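Long-range contacts in dihydroorotase (Saccharomyces cerevisiae S288C, PDB 6L0A), which catalyses the zinc-dependent, reversible cyclisation of N-carbamoyl-L-aspartate to dihydroorotate, the third step of de novo pyrimidine biosynthesis: residues V112-D116 against G138-S142; I48-V54 against M72-S77; V2-G8 against D323-K329. All blocks are in the same frame, centred on the assembly; numbering follows the deposited sequence.

Contact 1 of 3, residues V112-D116 against G138-S142; sequences VDPND and GEKPS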
loop_
_atom_site.group_PDB
_atom_site.type_symbol
_atom_site.label_atom_id
_atom_site.label_comp_id
_atom_site.label_asym_id
_atom_site.label_seq_id
_atom_site.Cartn_x
_atom_site.Cartn_y
_atom_site.Cartn_z
ATOM N N VAL C 112 0.161 -23.241 5.475
ATOM C CA VAL C 112 1.238 -23.775 6.300
ATOM C C VAL C 112 1.954 -22.661 7.065
ATOM O O VAL C 112 1.796 -21.471 6.790
ATOM C CB VAL C 112 2.263 -24.580 5.476
ATOM C CG1 VAL C 112 1.565 -25.560 4.559
ATOM C CG2 VAL C 112 3.161 -23.626 4.704
ATOM N N ASP C 113 2.770 -23.078 8.034
ATOM C CA ASP C 113 3.752 -22.212 8.669
ATOM C C ASP C 113 5.098 -22.475 8.012
ATOM O O ASP C 113 5.699 -23.530 8.266
ATOM C CB ASP C 113 3.824 -22.489 10.171
ATOM C CG ASP C 113 4.942 -21.721 10.869
ATOM O OD1 ASP C 113 5.536 -20.801 10.257
ATOM O OD2 ASP C 113 5.216 -22.030 12.053
ATOM N N PRO C 114 5.613 -21.571 7.168
ATOM C CA PRO C 114 6.882 -21.844 6.474
ATOM C C PRO C 114 8.100 -21.828 7.381
ATOM O O PRO C 114 9.220 -22.011 6.882
ATOM C CB PRO C 114 6.964 -20.715 5.437
ATOM C CG PRO C 114 6.158 -19.608 6.032
ATOM C CD PRO C 114 5.051 -20.257 6.812
ATOM N N ASN C 115 7.929 -21.594 8.684
ATOM C CA ASN C 115 9.054 -21.696 9.608
ATOM C C ASN C 115 9.298 -23.128 10.052
ATOM O O ASN C 115 10.409 -23.446 10.497
ATOM C CB ASN C 115 8.828 -20.818 10.842
ATOM C CG ASN C 115 8.950 -19.350 10.536
ATOM O OD1 ASN C 115 9.765 -18.936 9.710
ATOM N ND2 ASN C 115 8.131 -18.546 11.198
ATOM N N ASP C 116 8.279 -23.989 9.951
ATOM C CA ASP C 116 8.382 -25.411 10.263
ATOM C C ASP C 116 7.705 -26.179 9.118
ATOM O O ASP C 116 6.520 -26.525 9.188
ATOM C CB ASP C 116 7.759 -25.718 11.623
ATOM C CG ASP C 116 8.238 -27.040 12.201
ATOM O OD1 ASP C 116 8.233 -28.048 11.461
ATOM O OD2 ASP C 116 8.611 -27.070 13.395
ATOM N N GLY C 138 6.106 -17.812 -1.908
ATOM C CA GLY C 138 7.220 -17.603 -1.011
ATOM C C GLY C 138 7.168 -16.319 -0.206
ATOM O O GLY C 138 7.899 -15.371 -0.505
ATOM N N GLU C 139 6.315 -16.274 0.819
ATOM C CA GLU C 139 6.272 -15.157 1.755
ATOM C C GLU C 139 6.153 -15.700 3.169
ATOM O O GLU C 139 5.335 -16.589 3.417
ATOM C CB GLU C 139 5.077 -14.237 1.479
ATOM C CG GLU C 139 5.195 -13.373 0.232
ATOM C CD GLU C 139 4.148 -12.283 0.213
ATOM O OE1 GLU C 139 3.020 -12.533 -0.248
ATOM O OE2 GLU C 139 4.459 -11.168 0.671
ATOM N N LYS C 140 6.941 -15.154 4.091
ATOM C CA LYS C 140 6.730 -15.484 5.489
ATOM C C LYS C 140 5.587 -14.636 6.056
ATOM O O LYS C 140 5.468 -13.456 5.717
ATOM C CB LYS C 140 8.005 -15.243 6.293
ATOM C CG LYS C 140 9.095 -16.284 6.083
ATOM C CD LYS C 140 9.807 -16.590 7.407
ATOM C CE LYS C 140 10.941 -17.576 7.206
ATOM N NZ LYS C 140 10.465 -18.726 6.407
ATOM N N PRO C 141 4.717 -15.223 6.885
ATOM C CA PRO C 141 3.691 -14.429 7.574
ATOM C C PRO C 141 4.302 -13.303 8.392
ATOM O O PRO C 141 5.428 -13.392 8.894
ATOM C CB PRO C 141 2.986 -15.460 8.471
ATOM C CG PRO C 141 3.192 -16.767 7.762
ATOM C CD PRO C 141 4.578 -16.666 7.161
ATOM N N SER C 142 3.555 -12.213 8.495
ATOM C CA SER C 142 4.074 -11.030 9.161
ATOM C C SER C 142 4.248 -11.304 10.650
ATOM O O SER C 142 3.441 -12.016 11.267
ATOM C CB SER C 142 3.142 -9.850 8.932
ATOM O OG SER C 142 3.207 -9.416 7.580
#

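Contact 2 of 3, residues I48-V54 against M72-S77; sequences ITTLDRV and MSFYLS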
loop_
_atom_site.group_PDB
_atom_site.type_symbol
_atom_site.label_atom_id
_atom_site.label_comp_id
_atom_site.label_asym_id
_atom_site.label_seq_id
_atom_site.Cartn_x
_atom_site.Cartn_y
_atom_site.Cartn_z
ATOM N N ILE C 48 -8.597 -27.688 -2.634
ATOM C CA ILE C 48 -8.561 -28.959 -3.350
ATOM C C ILE C 48 -7.516 -29.857 -2.703
ATOM O O ILE C 48 -6.312 -29.674 -2.908
ATOM C CB ILE C 48 -8.252 -28.769 -4.835
ATOM C CG1 ILE C 48 -9.192 -27.742 -5.454
ATOM C CG2 ILE C 48 -8.328 -30.129 -5.524
ATOM C CD1 ILE C 48 -8.925 -27.532 -6.933
ATOM N N THR C 49 -7.974 -30.869 -1.956
ATOM C CA THR C 49 -7.071 -31.783 -1.272
ATOM C C THR C 49 -7.477 -33.240 -1.454
ATOM O O THR C 49 -6.948 -34.104 -0.745
ATOM C CB THR C 49 -7.009 -31.466 0.226
ATOM O OG1 THR C 49 -8.294 -31.726 0.818
ATOM C CG2 THR C 49 -6.637 -30.000 0.459
ATOM N N THR C 50 -8.416 -33.538 -2.352
ATOM C CA THR C 50 -8.861 -34.908 -2.553
ATOM C C THR C 50 -8.893 -35.239 -4.038
ATOM O O THR C 50 -9.068 -34.368 -4.899
ATOM C CB THR C 50 -10.238 -35.157 -1.925
ATOM O OG1 THR C 50 -11.219 -34.325 -2.555
ATOM C CG2 THR C 50 -10.205 -34.881 -0.416
ATOM N N LEU C 51 -8.712 -36.527 -4.318
ATOM C CA LEU C 51 -8.647 -37.005 -5.691
ATOM C C LEU C 51 -9.930 -36.704 -6.453
ATOM O O LEU C 51 -9.893 -36.211 -7.585
ATOM C CB LEU C 51 -8.371 -38.506 -5.682
ATOM C CG LEU C 51 -7.881 -39.134 -6.983
ATOM C CD1 LEU C 51 -6.759 -38.317 -7.571
ATOM C CD2 LEU C 51 -7.427 -40.553 -6.720
ATOM N N ASP C 52 -11.083 -37.028 -5.864
ATOM C CA ASP C 52 -12.331 -36.863 -6.602
ATOM C C ASP C 52 -12.608 -35.393 -6.905
ATOM O O ASP C 52 -13.111 -35.064 -7.985
ATOM C CB ASP C 52 -13.487 -37.495 -5.825
ATOM C CG ASP C 52 -13.401 -39.017 -5.796
ATOM O OD1 ASP C 52 -12.759 -39.597 -6.700
ATOM O OD2 ASP C 52 -13.969 -39.636 -4.869
ATOM N N ARG C 53 -12.254 -34.496 -5.976
ATOM C CA ARG C 53 -12.482 -33.066 -6.181
ATOM C C ARG C 53 -11.655 -32.526 -7.347
ATOM O O ARG C 53 -12.164 -31.757 -8.170
ATOM C CB ARG C 53 -12.156 -32.313 -4.893
ATOM C CG ARG C 53 -12.513 -30.836 -4.868
ATOM C CD ARG C 53 -12.901 -30.437 -3.436
ATOM N NE ARG C 53 -12.859 -28.993 -3.180
ATOM C CZ ARG C 53 -13.698 -28.134 -3.743
ATOM N NH1 ARG C 53 -14.624 -28.573 -4.588
ATOM N NH2 ARG C 53 -13.616 -26.842 -3.472
ATOM N N VAL C 54 -10.379 -32.913 -7.438
ATOM C CA VAL C 54 -9.541 -32.380 -8.506
ATOM C C VAL C 54 -9.939 -32.966 -9.852
ATOM O O VAL C 54 -9.824 -32.291 -10.882
ATOM C CB VAL C 54 -8.049 -32.615 -8.202
ATOM C CG1 VAL C 54 -7.646 -34.061 -8.460
ATOM C CG2 VAL C 54 -7.176 -31.649 -9.030
ATOM N N MET C 72 -3.358 -29.540 -13.256
ATOM C CA MET C 72 -4.072 -29.375 -11.996
ATOM C C MET C 72 -3.120 -29.504 -10.812
ATOM O O MET C 72 -2.018 -30.045 -10.936
ATOM C CB MET C 72 -5.193 -30.406 -11.875
ATOM C CG MET C 72 -6.139 -30.450 -13.087
ATOM S SD MET C 72 -7.019 -28.893 -13.405
ATOM C CE MET C 72 -8.041 -28.746 -11.937
ATOM N N SER C 73 -3.566 -29.019 -9.650
ATOM C CA SER C 73 -2.739 -29.069 -8.454
ATOM C C SER C 73 -3.574 -29.401 -7.221
ATOM O O SER C 73 -4.793 -29.211 -7.178
ATOM C CB SER C 73 -2.018 -27.732 -8.199
ATOM O OG SER C 73 -2.978 -26.693 -8.037
ATOM N N PHE C 74 -2.873 -29.909 -6.210
ATOM C CA PHE C 74 -3.371 -29.986 -4.849
ATOM C C PHE C 74 -2.896 -28.776 -4.044
ATOM O O PHE C 74 -1.850 -28.183 -4.319
ATOM C CB PHE C 74 -2.873 -31.259 -4.145
ATOM C CG PHE C 74 -3.670 -32.506 -4.455
ATOM C CD1 PHE C 74 -5.004 -32.433 -4.841
ATOM C CD2 PHE C 74 -3.083 -33.751 -4.310
ATOM C CE1 PHE C 74 -5.736 -33.597 -5.098
ATOM C CE2 PHE C 74 -3.791 -34.915 -4.571
ATOM C CZ PHE C 74 -5.120 -34.843 -4.963
ATOM N N TYR C 75 -3.666 -28.449 -3.017
ATOM C CA TYR C 75 -3.315 -27.440 -2.023
ATOM C C TYR C 75 -2.560 -28.119 -0.885
ATOM O O TYR C 75 -3.000 -29.156 -0.383
ATOM C CB TYR C 75 -4.621 -26.817 -1.544
ATOM C CG TYR C 75 -4.634 -25.691 -0.547
ATOM C CD1 TYR C 75 -4.392 -25.919 0.806
ATOM C CD2 TYR C 75 -5.002 -24.410 -0.945
ATOM C CE1 TYR C 75 -4.476 -24.877 1.727
ATOM C CE2 TYR C 75 -5.092 -23.370 -0.035
ATOM C CZ TYR C 75 -4.823 -23.607 1.292
ATOM O OH TYR C 75 -4.923 -22.570 2.190
ATOM N N LEU C 76 -1.420 -27.557 -0.484
ATOM C CA LEU C 76 -0.619 -28.200 0.564
ATOM C C LEU C 76 -1.311 -27.999 1.910
ATOM O O LEU C 76 -1.256 -26.916 2.499
ATOM C CB LEU C 76 0.806 -27.653 0.576
ATOM C CG LEU C 76 1.797 -28.405 1.498
ATOM C CD1 LEU C 76 1.983 -29.822 1.013
ATOM C CD2 LEU C 76 3.155 -27.714 1.566
ATOM N N SER C 77 -1.962 -29.041 2.417
ATOM C CA SER C 77 -2.779 -28.885 3.615
ATOM C C SER C 77 -2.469 -29.976 4.628
ATOM O O SER C 77 -1.824 -30.981 4.320
ATOM C CB SER C 77 -4.283 -28.891 3.296
ATOM O OG SER C 77 -4.835 -30.191 3.347
#

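Contact 3 of 3, residues V2-G8 against D323-K329; sequences VQEIDLG and DKAILFK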
loop_
_atom_site.group_PDB
_atom_site.type_symbol
_atom_site.label_atom_id
_atom_site.label_comp_id
_atom_site.label_asym_id
_atom_site.label_seq_id
_atom_site.Cartn_x
_atom_site.Cartn_y
_atom_site.Cartn_z
ATOM N N VAL C 2 0.534 -6.583 -41.427
ATOM C CA VAL C 2 0.573 -6.484 -39.973
ATOM C C VAL C 2 1.757 -7.291 -39.445
ATOM O O VAL C 2 2.056 -8.368 -39.964
ATOM C CB VAL C 2 -0.756 -6.966 -39.344
ATOM C CG1 VAL C 2 -0.672 -6.957 -37.825
ATOM C CG2 VAL C 2 -1.912 -6.098 -39.824
ATOM N N GLN C 3 2.454 -6.770 -38.436
ATOM C CA GLN C 3 3.514 -7.543 -37.807
ATOM C C GLN C 3 2.909 -8.645 -36.948
ATOM O O GLN C 3 1.977 -8.404 -36.175
ATOM C CB GLN C 3 4.419 -6.657 -36.955
ATOM C CG GLN C 3 5.610 -7.427 -36.393
ATOM C CD GLN C 3 6.558 -6.573 -35.576
ATOM O OE1 GLN C 3 6.433 -5.347 -35.537
ATOM N NE2 GLN C 3 7.521 -7.219 -34.922
ATOM N N GLU C 4 3.437 -9.864 -37.089
ATOM C CA GLU C 4 2.915 -11.027 -36.387
ATOM C C GLU C 4 4.054 -11.818 -35.765
ATOM O O GLU C 4 5.179 -11.824 -36.275
ATOM C CB GLU C 4 2.120 -11.943 -37.316
ATOM C CG GLU C 4 0.831 -11.349 -37.827
ATOM C CD GLU C 4 -0.023 -12.375 -38.540
ATOM O OE1 GLU C 4 0.539 -13.385 -39.014
ATOM O OE2 GLU C 4 -1.252 -12.175 -38.626
ATOM N N ILE C 5 3.750 -12.485 -34.649
ATOM C CA ILE C 5 4.679 -13.391 -33.986
ATOM C C ILE C 5 3.936 -14.678 -33.660
ATOM O O ILE C 5 2.853 -14.644 -33.063
ATOM C CB ILE C 5 5.287 -12.780 -32.706
ATOM C CG1 ILE C 5 5.949 -11.431 -33.008
ATOM C CG2 ILE C 5 6.279 -13.747 -32.085
ATOM C CD1 ILE C 5 6.729 -10.860 -31.837
ATOM N N ASP C 6 4.500 -15.803 -34.079
ATOM C CA ASP C 6 3.908 -17.114 -33.858
ATOM C C ASP C 6 4.426 -17.609 -32.519
ATOM O O ASP C 6 5.585 -18.022 -32.402
ATOM C CB ASP C 6 4.270 -18.067 -34.997
ATOM C CG ASP C 6 3.513 -19.384 -34.934
ATOM O OD1 ASP C 6 3.147 -19.832 -33.821
ATOM O OD2 ASP C 6 3.292 -19.981 -36.011
ATOM N N LEU C 7 3.574 -17.550 -31.502
ATOM C CA LEU C 7 3.972 -17.957 -30.162
ATOM C C LEU C 7 3.688 -19.428 -29.884
ATOM O O LEU C 7 4.092 -19.938 -28.830
ATOM C CB LEU C 7 3.272 -17.076 -29.122
ATOM C CG LEU C 7 3.699 -15.602 -29.160
ATOM C CD1 LEU C 7 2.869 -14.757 -28.202
ATOM C CD2 LEU C 7 5.180 -15.455 -28.852
ATOM N N GLY C 8 3.002 -20.118 -30.792
ATOM C CA GLY C 8 2.805 -21.549 -30.625
ATOM C C GLY C 8 1.876 -21.879 -29.472
ATOM O O GLY C 8 0.814 -21.264 -29.287
ATOM N N ASP C 323 -3.897 -25.701 -31.725
ATOM C CA ASP C 323 -3.961 -24.327 -32.218
ATOM C C ASP C 323 -2.796 -23.509 -31.679
ATOM O O ASP C 323 -2.375 -23.673 -30.531
ATOM C CB ASP C 323 -5.276 -23.656 -31.813
ATOM C CG ASP C 323 -6.480 -24.255 -32.490
ATOM O OD1 ASP C 323 -6.305 -25.094 -33.398
ATOM O OD2 ASP C 323 -7.611 -23.889 -32.103
ATOM N N LYS C 324 -2.279 -22.618 -32.514
ATOM C CA LYS C 324 -1.122 -21.806 -32.176
ATOM C C LYS C 324 -1.574 -20.385 -31.891
ATOM O O LYS C 324 -2.472 -19.868 -32.559
ATOM C CB LYS C 324 -0.097 -21.804 -33.310
ATOM C CG LYS C 324 0.653 -23.119 -33.485
ATOM C CD LYS C 324 1.073 -23.334 -34.937
ATOM C CE LYS C 324 -0.057 -23.010 -35.904
ATOM N NZ LYS C 324 0.284 -23.349 -37.322
ATOM N N ALA C 325 -0.962 -19.755 -30.895
ATOM C CA ALA C 325 -1.323 -18.390 -30.539
ATOM C C ALA C 325 -0.501 -17.432 -31.394
ATOM O O ALA C 325 0.732 -17.460 -31.359
ATOM C CB ALA C 325 -1.110 -18.138 -29.042
ATOM N N ILE C 326 -1.183 -16.596 -32.166
ATOM C CA ILE C 326 -0.534 -15.654 -33.074
ATOM C C ILE C 326 -0.694 -14.253 -32.501
ATOM O O ILE C 326 -1.816 -13.746 -32.374
ATOM C CB ILE C 326 -1.116 -15.737 -34.495
ATOM C CG1 ILE C 326 -1.096 -17.186 -35.001
ATOM C CG2 ILE C 326 -0.348 -14.815 -35.433
ATOM C CD1 ILE C 326 0.293 -17.777 -35.118
ATOM N N LEU C 327 0.420 -13.630 -32.152
ATOM C CA LEU C 327 0.400 -12.241 -31.719
ATOM C C LEU C 327 0.483 -11.345 -32.950
ATOM O O LEU C 327 1.389 -11.507 -33.771
ATOM C CB LEU C 327 1.566 -11.966 -30.777
ATOM C CG LEU C 327 1.501 -10.710 -29.915
ATOM C CD1 LEU C 327 0.669 -10.963 -28.667
ATOM C CD2 LEU C 327 2.908 -10.297 -29.559
ATOM N N PHE C 328 -0.455 -10.410 -33.087
ATOM C CA PHE C 328 -0.419 -9.503 -34.230
ATOM C C PHE C 328 -0.612 -8.060 -33.783
ATOM O O PHE C 328 -1.376 -7.781 -32.852
ATOM C CB PHE C 328 -1.455 -9.890 -35.305
ATOM C CG PHE C 328 -2.888 -9.822 -34.853
ATOM C CD1 PHE C 328 -3.418 -10.792 -34.019
ATOM C CD2 PHE C 328 -3.719 -8.812 -35.303
ATOM C CE1 PHE C 328 -4.743 -10.738 -33.619
ATOM C CE2 PHE C 328 -5.041 -8.756 -34.903
ATOM C CZ PHE C 328 -5.553 -9.720 -34.065
ATOM N N LYS C 329 0.088 -7.152 -34.472
ATOM C CA LYS C 329 0.291 -5.766 -34.041
ATOM C C LYS C 329 -0.930 -4.912 -34.391
ATOM O O LYS C 329 -0.893 -4.013 -35.236
ATOM C CB LYS C 329 1.568 -5.218 -34.671
ATOM C CG LYS C 329 1.999 -3.814 -34.234
ATOM C CD LYS C 329 2.560 -3.787 -32.825
ATOM C CE LYS C 329 3.183 -2.426 -32.500
ATOM N NZ LYS C 329 4.581 -2.294 -32.994
#

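Contact 1 of 3, residues V112-D116 against G138-S142
Pro114 and Pro141 supply the apolar part of this contact between two loops. The two pyrrolidine rings point at each other, Pro114 CG lying 3.5 Å from Pro141 CD. Beyond the prolines the meeting is mostly of polar atoms with methylenes. Lys140 sends its chain obliquely across Asn115, whose OD1 rests 3.1 Å from Lys140 CE. A last bend (chi4 -48°) leaves the ammonium beside Pro114, Lys140 NZ standing 3.5 Å from Pro114 O; NZ is also near Asn115 OD1, but at an angle too poor for a hydrogen bond. The lysine thus meets the turn largely through its aliphatic chain.

Hydrogen bonding serves instead to shape residues 112-116. Asn115 N donates to Asp113 OD1 over 3.0 Å, arriving from above the carboxylate plane, an Asx turn. Asp116 N bonds to Asp113 O and closes a type I beta turn that presents Pro114 and Asn115 to the other loop. On residues 138-142, Glu139 turns away and its OE1 accepts from NE2 of His137, a zinc ligand. The arrangement is an Asx turn within a type I turn, packed against the loop that follows a zinc-binding histidine in the amidohydrolase TIM barrel.

Contact 2 of 3, residues I48-V54 against M72-S77
Phe74 packs into the curve of residues 48-54, and its ring marks the tight side of the contact. Phe74 CE1 approaches Thr50 O to 3.4 Å, the carbonyl oxygen lying at the ring edge near its plane. From the first helical turn, Val54 CG1 lies 3.9 Å from Phe74 CE1, the two side chains crossing at about a right angle. The valine is shared between two partners: chi1 of 77° turns CG1 to the phenylalanine, while Val54 CG2 is directed to Met72 CB, 3.7 Å away, as the two side chains slide past each other in opposite directions. Ile48 adds its CG2 methyl beside Phe74 CD1.

One backbone bond joins the segments, Tyr75 N to Ile48 O, at 2.9 Å and almost straight (172°). The same oxygen receives a CA-H...O contact from Phe74.

The looser side is that of the Thr50 side chain, exposed and turned away at the N-cap position, and of the partly exposed Thr49. This edge still meets the other segment where Thr49 CG2 touches Ser77 OG at 3.4 Å, a hydroxyl that bonds to Asp79 N.

The contact joins the start of helix 51-64 to the loop after strand 69-71. Helix 82-90 reaches the Phe74 ring through Leu84 and Ala88, Tyr57 of helix 51-64 touches Ile48 and Met72, and strand 37-40 meets Met72 and Ser73.

Contact 3 of 3, residues V2-G8 against D323-K329
Ile5 and Leu327 form the central hydrogen-bonded pair of two antiparallel strands, a worked case of the start of a chain meeting a strand from its last fifth. Ile5 N donates to Leu327 O at 2.7 Å and Leu327 N to Ile5 O at 2.8 Å, both donors in the carbonyl plane. Lys329 N to Gln3 O extends the pairing. At the other end Leu7 and Gly8 both face Ala325, a classic beta bulge: Leu7 N bonds to Ala325 O, and Ala325 N to Gly8 O. Leu7 CD1 packs on Leu327 CB at 4.0 Å.

On the face carrying Glu4, Asp6 and Ile326, the isoleucine bridges two acids. Chi1 of -53° puts Ile326 CG2 anti to the backbone N, 4.0 Å from Glu4 OE1, and chi2 (-62°) brings CD1 to 3.6 Å from Asp6 CG. Replacing Ile326 by an alanine is likely to leave the Asp6 carboxylate, otherwise held by a weak bond from Gly8 N, with less to pack against.

Further out, Arg360 forms a salt bridge with Glu4 and a cation-pi contact with Phe328. Strand 324-328 lies between strands 4-8 and 354-362, and helices 283-293 and 300-312 cover Leu7 and Leu327.

Followed from the N terminus, the chain first enters contact 3, whose partner strand returns only after 314 residues. This long closure brings the beginning of the chain to the sheet near its end and encloses the other two contacts. Within it, contact 2 closes a short loop through helix 51-64 and strand 69-71, and contact 1 then closes another through helix 121-130 and strand 133-136. These two follow in series, yet they touch, Val112 CG1 packing 3.7 Å from Leu76 O. Contacts 1 and 2 join loops, and the start of helix 51-64, around the catalytic barrel; contact 3, its centre about 41 Å from that of contact 1, pairs strand 4-8 with strand 324-328 in the antiparallel sheet.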